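Local coordinates for cellulosomal scaffoldin (Acetivibrio cellulolyticus, PDB 4WI0), which forms the C-terminal X-module and calcium-binding type II dockerin of a scaffoldin that docks onto a cohesin, the full-length protein being probably also a cellulase, at residues P10-T15 with V142-K147; T27-I30 with K35-V38; A91-M94 with T99-G102; A123-G128 with G135-E140. The protein carries 1 engineered substitution. One frame throughout, in Å; residues are numbered along the deposited sequence.

Interaction 1 (P10-T15 with V142-K147); sequences PDFVTT and VMIVAK
F12 meets I144 face-on: methyl CD1 of the isoleucine sits over one face of the phenyl ring, 4.1 Å from the ring centroid and 27° off its normal, a CH-pi contact. Within this pair the nearest atoms are F12 CG and I144 CD1, 3.7 Å apart, and I144 CG2 comes within 3.8 Å of F12 CD2, so both branches of the isoleucine bear on the same part of the ring. F12 holds CG between its own backbone N and carbonyl carbon (chi1 57°), which swings the ring toward helix 139-146. On the opposite face of the ring lies P10 CG, 4.0 Å above the plane and displaced toward the rim. Alongside, the aliphatic part of K147 runs past the D11 carbonyl, with CD 3.5 Å from D11 O. The charged ends do not pair: D11 OD1 and K147 NZ stay 5.1 Å apart. D11 OD2 is bonded instead to H148, while K147 NZ bonds to a side chain and the backbone of the other protein in the assembly. An inverse gamma turn centred on D11 bends the chain here, and V22, Y64 and N132 also pack on F12. The contact thus joins the X-module to the dockerin through apolar packing; the lysine's ammonium group is engaged by the partner protein, and any attraction to D11 is probably a modest long-range one.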
loop_
_atom_site.group_PDB
_atom_site.type_symbol
_atom_site.label_atom_id
_atom_site.label_comp_id
_atom_site.label_asym_id
_atom_site.label_seq_id
_atom_site.Cartn_x
_atom_site.Cartn_y
_atom_site.Cartn_z
ATOM N N PRO B 10 8.905 -0.812 13.137
ATOM C CA PRO B 10 7.964 -1.499 12.235
ATOM C C PRO B 10 8.659 -1.866 10.927
ATOM O O PRO B 10 9.589 -1.154 10.516
ATOM C CB PRO B 10 6.880 -0.445 11.998
ATOM C CG PRO B 10 7.581 0.853 12.182
ATOM C CD PRO B 10 8.628 0.632 13.233
ATOM N N ASP B 11 8.238 -2.958 10.284
ATOM C CA ASP B 11 8.836 -3.369 9.011
ATOM C C ASP B 11 8.208 -2.643 7.803
ATOM O O ASP B 11 7.518 -3.248 6.973
ATOM C CB ASP B 11 8.770 -4.897 8.832
ATOM C CG ASP B 11 9.534 -5.373 7.614
ATOM O OD1 ASP B 11 10.376 -4.613 7.091
ATOM O OD2 ASP B 11 9.295 -6.505 7.163
ATOM N N PHE B 12 8.461 -1.340 7.719
ATOM C CA PHE B 12 8.138 -0.537 6.535
ATOM C C PHE B 12 8.876 0.801 6.620
ATOM O O PHE B 12 9.274 1.242 7.710
ATOM C CB PHE B 12 6.615 -0.326 6.343
ATOM C CG PHE B 12 5.910 0.317 7.522
ATOM C CD1 PHE B 12 6.011 1.686 7.765
ATOM C CD2 PHE B 12 5.105 -0.439 8.355
ATOM C CE1 PHE B 12 5.357 2.266 8.834
ATOM C CE2 PHE B 12 4.443 0.140 9.424
ATOM C CZ PHE B 12 4.569 1.490 9.668
ATOM N N VAL B 13 9.062 1.431 5.466
ATOM C CA VAL B 13 9.844 2.666 5.382
ATOM C C VAL B 13 9.075 3.846 5.987
ATOM O O VAL B 13 7.872 3.978 5.776
ATOM C CB VAL B 13 10.292 2.965 3.925
ATOM C CG1 VAL B 13 11.096 1.794 3.365
ATOM C CG2 VAL B 13 9.109 3.274 3.017
ATOM N N THR B 14 9.773 4.692 6.746
ATOM C CA THR B 14 9.154 5.834 7.429
ATOM C C THR B 14 9.800 7.144 7.000
ATOM O O THR B 14 10.744 7.142 6.213
ATOM C CB THR B 14 9.280 5.707 8.962
ATOM O OG1 THR B 14 10.662 5.689 9.332
ATOM C CG2 THR B 14 8.615 4.428 9.459
ATOM N N THR B 15 9.268 8.255 7.512
ATOM C CA THR B 15 9.869 9.580 7.347
ATOM C C THR B 15 10.072 10.221 8.710
ATOM O O THR B 15 9.659 9.667 9.734
ATOM C CB THR B 15 8.974 10.521 6.519
ATOM O OG1 THR B 15 7.779 10.819 7.253
ATOM C CG2 THR B 15 8.624 9.893 5.177
ATOM N N VAL B 142 -1.814 -1.200 1.961
ATOM C CA VAL B 142 -2.138 -2.555 1.503
ATOM C C VAL B 142 -0.864 -3.368 1.203
ATOM O O VAL B 142 -0.779 -4.553 1.558
ATOM C CB VAL B 142 -3.073 -2.507 0.264
ATOM C CG1 VAL B 142 -3.194 -3.873 -0.409
ATOM C CG2 VAL B 142 -4.449 -1.976 0.655
ATOM N N MET B 143 0.127 -2.742 0.557
ATOM C CA MET B 143 1.377 -3.440 0.207
ATOM C C MET B 143 2.215 -3.776 1.440
ATOM O O MET B 143 2.952 -4.763 1.432
ATOM C CB MET B 143 2.222 -2.635 -0.788
ATOM C CG MET B 143 1.586 -2.447 -2.160
ATOM S SD MET B 143 1.249 -3.972 -3.056
ATOM C CE MET B 143 2.917 -4.519 -3.368
ATOM N N ILE B 144 2.089 -2.978 2.498
ATOM C CA ILE B 144 2.741 -3.299 3.773
ATOM C C ILE B 144 2.250 -4.654 4.287
ATOM O O ILE B 144 3.040 -5.478 4.728
ATOM C CB ILE B 144 2.499 -2.204 4.834
ATOM C CG1 ILE B 144 3.330 -0.968 4.501
ATOM C CG2 ILE B 144 2.868 -2.688 6.235
ATOM C CD1 ILE B 144 2.927 0.252 5.299
ATOM N N VAL B 145 0.946 -4.872 4.218
ATOM C CA VAL B 145 0.353 -6.137 4.648
ATOM C C VAL B 145 0.836 -7.249 3.714
ATOM O O VAL B 145 1.240 -8.318 4.176
ATOM C CB VAL B 145 -1.193 -6.068 4.670
ATOM C CG1 VAL B 145 -1.793 -7.386 5.141
ATOM C CG2 VAL B 145 -1.668 -4.938 5.575
ATOM N N ALA B 146 0.828 -6.982 2.405
ATOM C CA ALA B 146 1.282 -7.959 1.405
ATOM C C ALA B 146 2.730 -8.438 1.600
ATOM O O ALA B 146 3.066 -9.554 1.184
ATOM C CB ALA B 146 1.094 -7.411 -0.003
ATOM N N LYS B 147 3.577 -7.619 2.236
ATOM C CA LYS B 147 4.961 -8.018 2.570
ATOM C C LYS B 147 5.039 -9.355 3.292
ATOM O O LYS B 147 6.004 -10.101 3.116
ATOM C CB LYS B 147 5.644 -7.004 3.494
ATOM C CG LYS B 147 6.012 -5.670 2.885
ATOM C CD LYS B 147 6.665 -4.792 3.950
ATOM C CE LYS B 147 7.214 -3.505 3.361
ATOM N NZ LYS B 147 8.419 -3.729 2.512
#

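Interaction 2 (T27-I30 with K35-V38); sequences TVEI and KSAV
E29 sends CG away from its backbone N (chi1 158°), whereas S36 turns OG back beside its own N (chi1 -75°); the serine oxygen therefore comes to rest 3.4 Å from E29 CB, over the start of the glutamate chain, which then runs on extended. That hydroxyl also makes a weak bond to the carbonyl of K35. On the same face of the sheet T27 and V38 are neighbours, T27 OG1 lying 4.1 Å from V38 CG2, a light contact between branches. V28, I30 and A37 point to the other face, toward the interior: V28 packs on F45, V57 and I8, I30 on Y55, V50 and V4, and A37 on I47. The backbones are held by V28 N to A37 O at 2.8 Å, close to straight, and by the return bond from A37 N to V28 O at 3.0 Å, which is bent to 138° with the donor tilted out of the carbonyl plane. I30 N adds a third bond to K35 O at 3.1 Å. Between the bonded pairs, S36 CA approaches V28 O to 3.1 Å, a CA-H...O contact that shares this carbonyl with the A37 amide. T33 ties off the turn, its hydroxyl bonding to both I30 O and K35 N. Strand 27-31 is flanked on its other side by 53-60, whereas 34-38 is outermost within this chain: an antiparallel beta hairpin at the margin of a four-stranded sheet, part of the transthyretin-like beta-sandwich of the X-module.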
loop_
_atom_site.group_PDB
_atom_site.type_symbol
_atom_site.label_atom_id
_atom_site.label_comp_id
_atom_site.label_asym_id
_atom_site.label_seq_id
_atom_site.Cartn_x
_atom_site.Cartn_y
_atom_site.Cartn_z
ATOM N N THR B 27 4.710 -2.782 23.144
ATOM C CA THR B 27 4.834 -3.282 24.509
ATOM C C THR B 27 5.703 -4.533 24.512
ATOM O O THR B 27 5.423 -5.497 23.800
ATOM C CB THR B 27 3.458 -3.612 25.110
ATOM O OG1 THR B 27 2.619 -2.456 25.036
ATOM C CG2 THR B 27 3.583 -4.048 26.552
ATOM N N VAL B 28 6.760 -4.503 25.320
ATOM C CA VAL B 28 7.715 -5.590 25.405
ATOM C C VAL B 28 7.608 -6.188 26.796
ATOM O O VAL B 28 7.826 -5.499 27.785
ATOM C CB VAL B 28 9.156 -5.091 25.169
ATOM C CG1 VAL B 28 10.141 -6.248 25.205
ATOM C CG2 VAL B 28 9.248 -4.362 23.841
ATOM N N GLU B 29 7.251 -7.470 26.854
ATOM C CA GLU B 29 7.012 -8.180 28.104
ATOM C C GLU B 29 8.062 -9.266 28.255
ATOM O O GLU B 29 8.375 -9.953 27.285
ATOM C CB GLU B 29 5.618 -8.839 28.097
ATOM C CG GLU B 29 5.502 -10.002 29.084
ATOM C CD GLU B 29 4.116 -10.608 29.207
ATOM O OE1 GLU B 29 3.321 -10.578 28.235
ATOM O OE2 GLU B 29 3.848 -11.154 30.296
ATOM N N ILE B 30 8.578 -9.435 29.470
ATOM C CA ILE B 30 9.416 -10.573 29.803
ATOM C C ILE B 30 8.514 -11.645 30.425
ATOM O O ILE B 30 8.206 -11.600 31.616
ATOM C CB ILE B 30 10.561 -10.184 30.754
ATOM C CG1 ILE B 30 11.440 -9.116 30.088
ATOM C CG2 ILE B 30 11.395 -11.412 31.129
ATOM C CD1 ILE B 30 12.496 -8.543 30.988
ATOM N N LYS B 35 6.998 -7.861 34.313
ATOM C CA LYS B 35 7.787 -6.712 33.911
ATOM C C LYS B 35 7.622 -6.468 32.422
ATOM O O LYS B 35 7.774 -7.387 31.605
ATOM C CB LYS B 35 9.255 -6.922 34.283
ATOM C CG LYS B 35 9.467 -7.079 35.784
ATOM C CD LYS B 35 10.901 -6.817 36.210
ATOM C CE LYS B 35 10.972 -6.265 37.629
ATOM N NZ LYS B 35 10.773 -7.304 38.678
ATOM N N SER B 36 7.289 -5.221 32.090
ATOM C CA SER B 36 7.093 -4.780 30.713
ATOM C C SER B 36 7.638 -3.368 30.514
ATOM O O SER B 36 8.103 -2.728 31.462
ATOM C CB SER B 36 5.606 -4.809 30.347
ATOM O OG SER B 36 5.163 -6.136 30.137
ATOM N N ALA B 37 7.586 -2.905 29.271
ATOM C CA ALA B 37 7.934 -1.536 28.925
ATOM C C ALA B 37 7.356 -1.197 27.561
ATOM O O ALA B 37 7.122 -2.083 26.734
ATOM C CB ALA B 37 9.445 -1.349 28.910
ATOM N N VAL B 38 7.134 0.090 27.330
ATOM C CA VAL B 38 6.627 0.561 26.047
ATOM C C VAL B 38 7.720 1.359 25.348
ATOM O O VAL B 38 8.424 2.152 25.994
ATOM C CB VAL B 38 5.375 1.423 26.245
ATOM C CG1 VAL B 38 4.813 1.858 24.907
ATOM C CG2 VAL B 38 4.326 0.643 27.033
#

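Interaction 3 (A91-M94 with T99-G102); sequences AGDM and TQDG. With CA (calcium ion), chain C.
The carboxylates of D93 and D101 converge on one calcium ion with their planes 29° apart. D93 OD1 binds the metal at 2.3 Å and D101 OD1 at 2.4 Å; the two oxygens are 3.0 Å from each other, a closeness the shared cation makes tolerable. D93 has CG anti to its backbone N (chi1 -177°), carrying the carboxylate across to the second segment. To one side of its plane lies the aliphatic part of Q100, with CB 3.4 Å from D93 OD2; the Q100 amide adds a weak bond from NE2 to the same oxygen. Toward the other side, G102 N donates to D93 OD2 at 2.8 Å, on the syn side and 31° out of the plane. The Q100 amide is anchored mainly elsewhere, OE1 by N63 N and NE2 by Y64 O, which ties the calcium loop to the X-module. Two waters complete this half of the site: one receives its fixing from M94 O, to which it donates at 2.8 Å, the other from D101 OD2. A103 O and the carboxylate of D108 supply the remaining ligands, and D108 also accepts a bond from M94 N. D93 therefore divides its labour, one oxygen for calcium and one for backbone and glutamine N-H groups, an arrangement that probably spreads its negative charge and fixes the carboxylate's rotation in this EF-hand-like loop.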
loop_
_atom_site.group_PDB
_atom_site.type_symbol
_atom_site.label_atom_id
_atom_site.label_comp_id
_atom_site.label_asym_id
_atom_site.label_seq_id
_atom_site.Cartn_x
_atom_site.Cartn_y
_atom_site.Cartn_z
ATOM N N ALA B 91 3.307 -5.082 10.585
ATOM C CA ALA B 91 1.975 -4.493 10.618
ATOM C C ALA B 91 1.003 -5.298 9.759
ATOM O O ALA B 91 1.398 -5.925 8.781
ATOM C CB ALA B 91 2.021 -3.060 10.111
ATOM N N GLY B 92 -0.270 -5.263 10.123
ATOM C CA GLY B 92 -1.320 -5.835 9.279
ATOM C C GLY B 92 -2.023 -7.085 9.777
ATOM O O GLY B 92 -2.735 -7.701 9.000
ATOM N N ASP B 93 -1.811 -7.487 11.032
ATOM C CA ASP B 93 -2.773 -8.367 11.713
ATOM C C ASP B 93 -3.774 -7.468 12.437
ATOM O O ASP B 93 -3.544 -7.037 13.573
ATOM C CB ASP B 93 -2.110 -9.343 12.689
ATOM C CG ASP B 93 -3.117 -10.289 13.329
ATOM O OD1 ASP B 93 -4.204 -10.448 12.743
ATOM O OD2 ASP B 93 -2.845 -10.866 14.415
ATOM N N MET B 94 -4.889 -7.202 11.762
ATOM C CA MET B 94 -5.817 -6.143 12.134
ATOM C C MET B 94 -6.849 -6.607 13.158
ATOM O O MET B 94 -7.274 -7.762 13.142
ATOM C CB MET B 94 -6.560 -5.652 10.886
ATOM C CG MET B 94 -5.664 -5.264 9.721
ATOM S SD MET B 94 -4.486 -3.965 10.133
ATOM C CE MET B 94 -5.607 -2.591 10.331
ATOM N N THR B 99 -10.794 -8.103 17.822
ATOM C CA THR B 99 -9.784 -9.126 18.101
ATOM C C THR B 99 -8.893 -9.428 16.893
ATOM O O THR B 99 -9.370 -9.497 15.755
ATOM C CB THR B 99 -10.441 -10.446 18.536
ATOM O OG1 THR B 99 -11.349 -10.190 19.610
ATOM C CG2 THR B 99 -9.390 -11.461 18.993
ATOM N N GLN B 100 -7.601 -9.613 17.161
ATOM C CA GLN B 100 -6.644 -10.066 16.151
ATOM C C GLN B 100 -6.572 -11.585 16.175
ATOM O O GLN B 100 -6.776 -12.191 17.220
ATOM C CB GLN B 100 -5.272 -9.480 16.426
ATOM C CG GLN B 100 -5.245 -7.960 16.341
ATOM C CD GLN B 100 -3.896 -7.368 16.704
ATOM O OE1 GLN B 100 -3.831 -6.294 17.289
ATOM N NE2 GLN B 100 -2.822 -8.056 16.361
ATOM N N ASP B 101 -6.275 -12.203 15.036
ATOM C CA ASP B 101 -6.271 -13.672 14.955
ATOM C C ASP B 101 -4.877 -14.286 14.775
ATOM O O ASP B 101 -4.757 -15.495 14.611
ATOM C CB ASP B 101 -7.231 -14.150 13.849
ATOM C CG ASP B 101 -6.779 -13.748 12.454
ATOM O OD1 ASP B 101 -5.770 -13.030 12.336
ATOM O OD2 ASP B 101 -7.435 -14.156 11.470
ATOM N N GLY B 102 -3.828 -13.467 14.811
ATOM C CA GLY B 102 -2.454 -13.975 14.717
ATOM C C GLY B 102 -2.085 -14.529 13.349
ATOM O O GLY B 102 -1.229 -15.408 13.229
HETATM CA CA CA C . -5.388 -11.192 10.874
HETATM O O HOH W 1 -7.185 -10.388 12.327
HETATM O O HOH W 2 -7.195 -12.144 9.642
#

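Interaction 4 (A123-G128 with G135-E140); sequences AKYQVG and GAISLE. With CA (calcium ion), chain D.
The Y125 ring lies against backbone as much as against a side chain, and no hydrogen bond joins the two segments; its hydroxyl bonds instead to D130 in the loop between them. Y125 CE2 comes 3.8 Å from the carbonyl carbon of G135 and 3.9 Å from A136 N, so the peptide leading into a metal ligand is backed by an aromatic ring. On the same side chain, Y125 CD2 meets I137 CD1 at 3.7 Å, with I137 CG1 close behind. A chi1 of 171° carries the Y125 ring away from its own amide and over to the second segment, where OH finds D130 OD2. That oxygen also accepts G135 N, while D130 OD1 binds calcium, so the phenol is a second-shell support for the ligand. I137 CD1 additionally rests 3.7 Å from Q126 O. A136 O coordinates the metal at 2.4 Å, alongside D130, N132, D134 and D141, the pattern of an EF-hand loop. A water 2.5 Å from the calcium completes this side and bonds to S138 OG at 2.6 Å. S138 is the N-cap of helix 139-146, and its N bonds to D141 OD2. Strand 136-137 pairs antiparallel with 118-119, whose T118 touches both Y125 and I137; the helix that follows is bordered by the other protein of the assembly, which bonds to L139 N.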
loop_
_atom_site.group_PDB
_atom_site.type_symbol
_atom_site.label_atom_id
_atom_site.label_comp_id
_atom_site.label_asym_id
_atom_site.label_seq_id
_atom_site.Cartn_x
_atom_site.Cartn_y
_atom_site.Cartn_z
ATOM N N ALA B 123 -14.422 11.558 6.783
ATOM C CA ALA B 123 -15.128 10.870 7.870
ATOM C C ALA B 123 -14.898 9.356 7.837
ATOM O O ALA B 123 -14.815 8.713 8.883
ATOM C CB ALA B 123 -16.617 11.175 7.805
ATOM N N LYS B 124 -14.790 8.798 6.634
ATOM C CA LYS B 124 -14.573 7.360 6.452
ATOM C C LYS B 124 -13.176 6.878 6.870
ATOM O O LYS B 124 -12.980 5.694 7.136
ATOM C CB LYS B 124 -14.836 6.985 4.994
ATOM C CG LYS B 124 -14.670 5.513 4.690
ATOM C CD LYS B 124 -15.168 5.180 3.299
ATOM C CE LYS B 124 -16.672 4.998 3.272
ATOM N NZ LYS B 124 -17.098 4.580 1.912
ATOM N N TYR B 125 -12.207 7.784 6.910
ATOM C CA TYR B 125 -10.847 7.437 7.323
ATOM C C TYR B 125 -10.780 6.993 8.792
ATOM O O TYR B 125 -11.365 7.623 9.667
ATOM C CB TYR B 125 -9.938 8.640 7.092
ATOM C CG TYR B 125 -8.536 8.540 7.646
ATOM C CD1 TYR B 125 -8.275 8.812 8.991
ATOM C CD2 TYR B 125 -7.459 8.232 6.817
ATOM C CE1 TYR B 125 -6.990 8.749 9.497
ATOM C CE2 TYR B 125 -6.169 8.169 7.317
ATOM C CZ TYR B 125 -5.944 8.432 8.657
ATOM O OH TYR B 125 -4.676 8.375 9.164
ATOM N N GLN B 126 -10.057 5.908 9.050
ATOM C CA GLN B 126 -9.793 5.450 10.412
ATOM C C GLN B 126 -8.289 5.318 10.596
ATOM O O GLN B 126 -7.634 4.572 9.865
ATOM C CB GLN B 126 -10.460 4.101 10.664
ATOM C CG GLN B 126 -11.958 4.062 10.395
ATOM C CD GLN B 126 -12.495 2.636 10.336
ATOM O OE1 GLN B 126 -11.989 1.741 11.017
ATOM N NE2 GLN B 126 -13.517 2.417 9.511
ATOM N N VAL B 127 -7.743 6.028 11.578
ATOM C CA VAL B 127 -6.293 6.091 11.774
ATOM C C VAL B 127 -5.645 4.700 11.898
ATOM O O VAL B 127 -4.528 4.494 11.435
ATOM C CB VAL B 127 -5.918 6.997 12.978
ATOM C CG1 VAL B 127 -6.322 6.364 14.303
ATOM C CG2 VAL B 127 -4.433 7.322 12.961
ATOM N N GLY B 128 -6.357 3.749 12.497
ATOM C CA GLY B 128 -5.875 2.372 12.618
ATOM C C GLY B 128 -5.594 1.650 11.313
ATOM O O GLY B 128 -4.731 0.769 11.263
ATOM N N GLY B 135 -1.232 9.736 6.980
ATOM C CA GLY B 135 -2.455 10.536 6.885
ATOM C C GLY B 135 -3.342 10.178 5.708
ATOM O O GLY B 135 -4.225 10.950 5.339
ATOM N N ALA B 136 -3.102 9.008 5.125
ATOM C CA ALA B 136 -3.886 8.507 4.009
ATOM C C ALA B 136 -3.985 6.985 4.091
ATOM O O ALA B 136 -3.116 6.327 4.665
ATOM C CB ALA B 136 -3.247 8.916 2.696
ATOM N N ILE B 137 -5.054 6.439 3.535
ATOM C CA ILE B 137 -5.196 4.991 3.387
ATOM C C ILE B 137 -5.150 4.755 1.890
ATOM O O ILE B 137 -6.068 5.149 1.164
ATOM C CB ILE B 137 -6.497 4.449 4.021
ATOM C CG1 ILE B 137 -6.492 4.737 5.529
ATOM C CG2 ILE B 137 -6.604 2.949 3.791
ATOM C CD1 ILE B 137 -7.841 4.617 6.205
ATOM N N SER B 138 -4.052 4.159 1.437
ATOM C CA SER B 138 -3.742 4.047 0.014
ATOM C C SER B 138 -3.110 2.686 -0.248
ATOM O O SER B 138 -3.082 1.841 0.646
ATOM C CB SER B 138 -2.798 5.184 -0.403
ATOM O OG SER B 138 -1.581 5.157 0.319
ATOM N N LEU B 139 -2.607 2.475 -1.466
ATOM C CA LEU B 139 -1.994 1.189 -1.825
ATOM C C LEU B 139 -0.761 0.865 -0.969
ATOM O O LEU B 139 -0.476 -0.307 -0.728
ATOM C CB LEU B 139 -1.621 1.150 -3.311
ATOM C CG LEU B 139 -1.115 -0.189 -3.865
ATOM C CD1 LEU B 139 -2.049 -1.337 -3.502
ATOM C CD2 LEU B 139 -0.941 -0.103 -5.370
ATOM N N GLU B 140 -0.033 1.893 -0.518
ATOM C CA GLU B 140 1.107 1.676 0.387
ATOM C C GLU B 140 0.739 0.844 1.609
ATOM O O GLU B 140 1.469 -0.074 1.980
ATOM C CB GLU B 140 1.687 3.000 0.862
ATOM C CG GLU B 140 2.493 3.687 -0.201
ATOM C CD GLU B 140 2.980 5.035 0.231
ATOM O OE1 GLU B 140 3.742 5.072 1.231
ATOM O OE2 GLU B 140 2.609 6.033 -0.442
HETATM CA CA CA D . -1.024 5.267 4.882
HETATM O O HOH W 3 -0.355 5.495 2.541
#

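In the fold
Interactions 3 and 4 belong to the two calcium loops of the dockerin, with centres 17 Å apart and M94 CE touching G128 O at 3.6 Å. Interaction 1 uses the helix that starts in interaction 4 and presses it on the X-module; it also meets interaction 3, where V145 CG2 packs on G92 CA (3.8 Å) and both F12 and I144 lie against A91 CB. I144 is about 6 Å from a bound calcium ion, measured from its side chain. Interaction 2 stands apart in the X-module, its centre 24 Å from that of interaction 1 and 29 Å from that of interaction 4, without touching either.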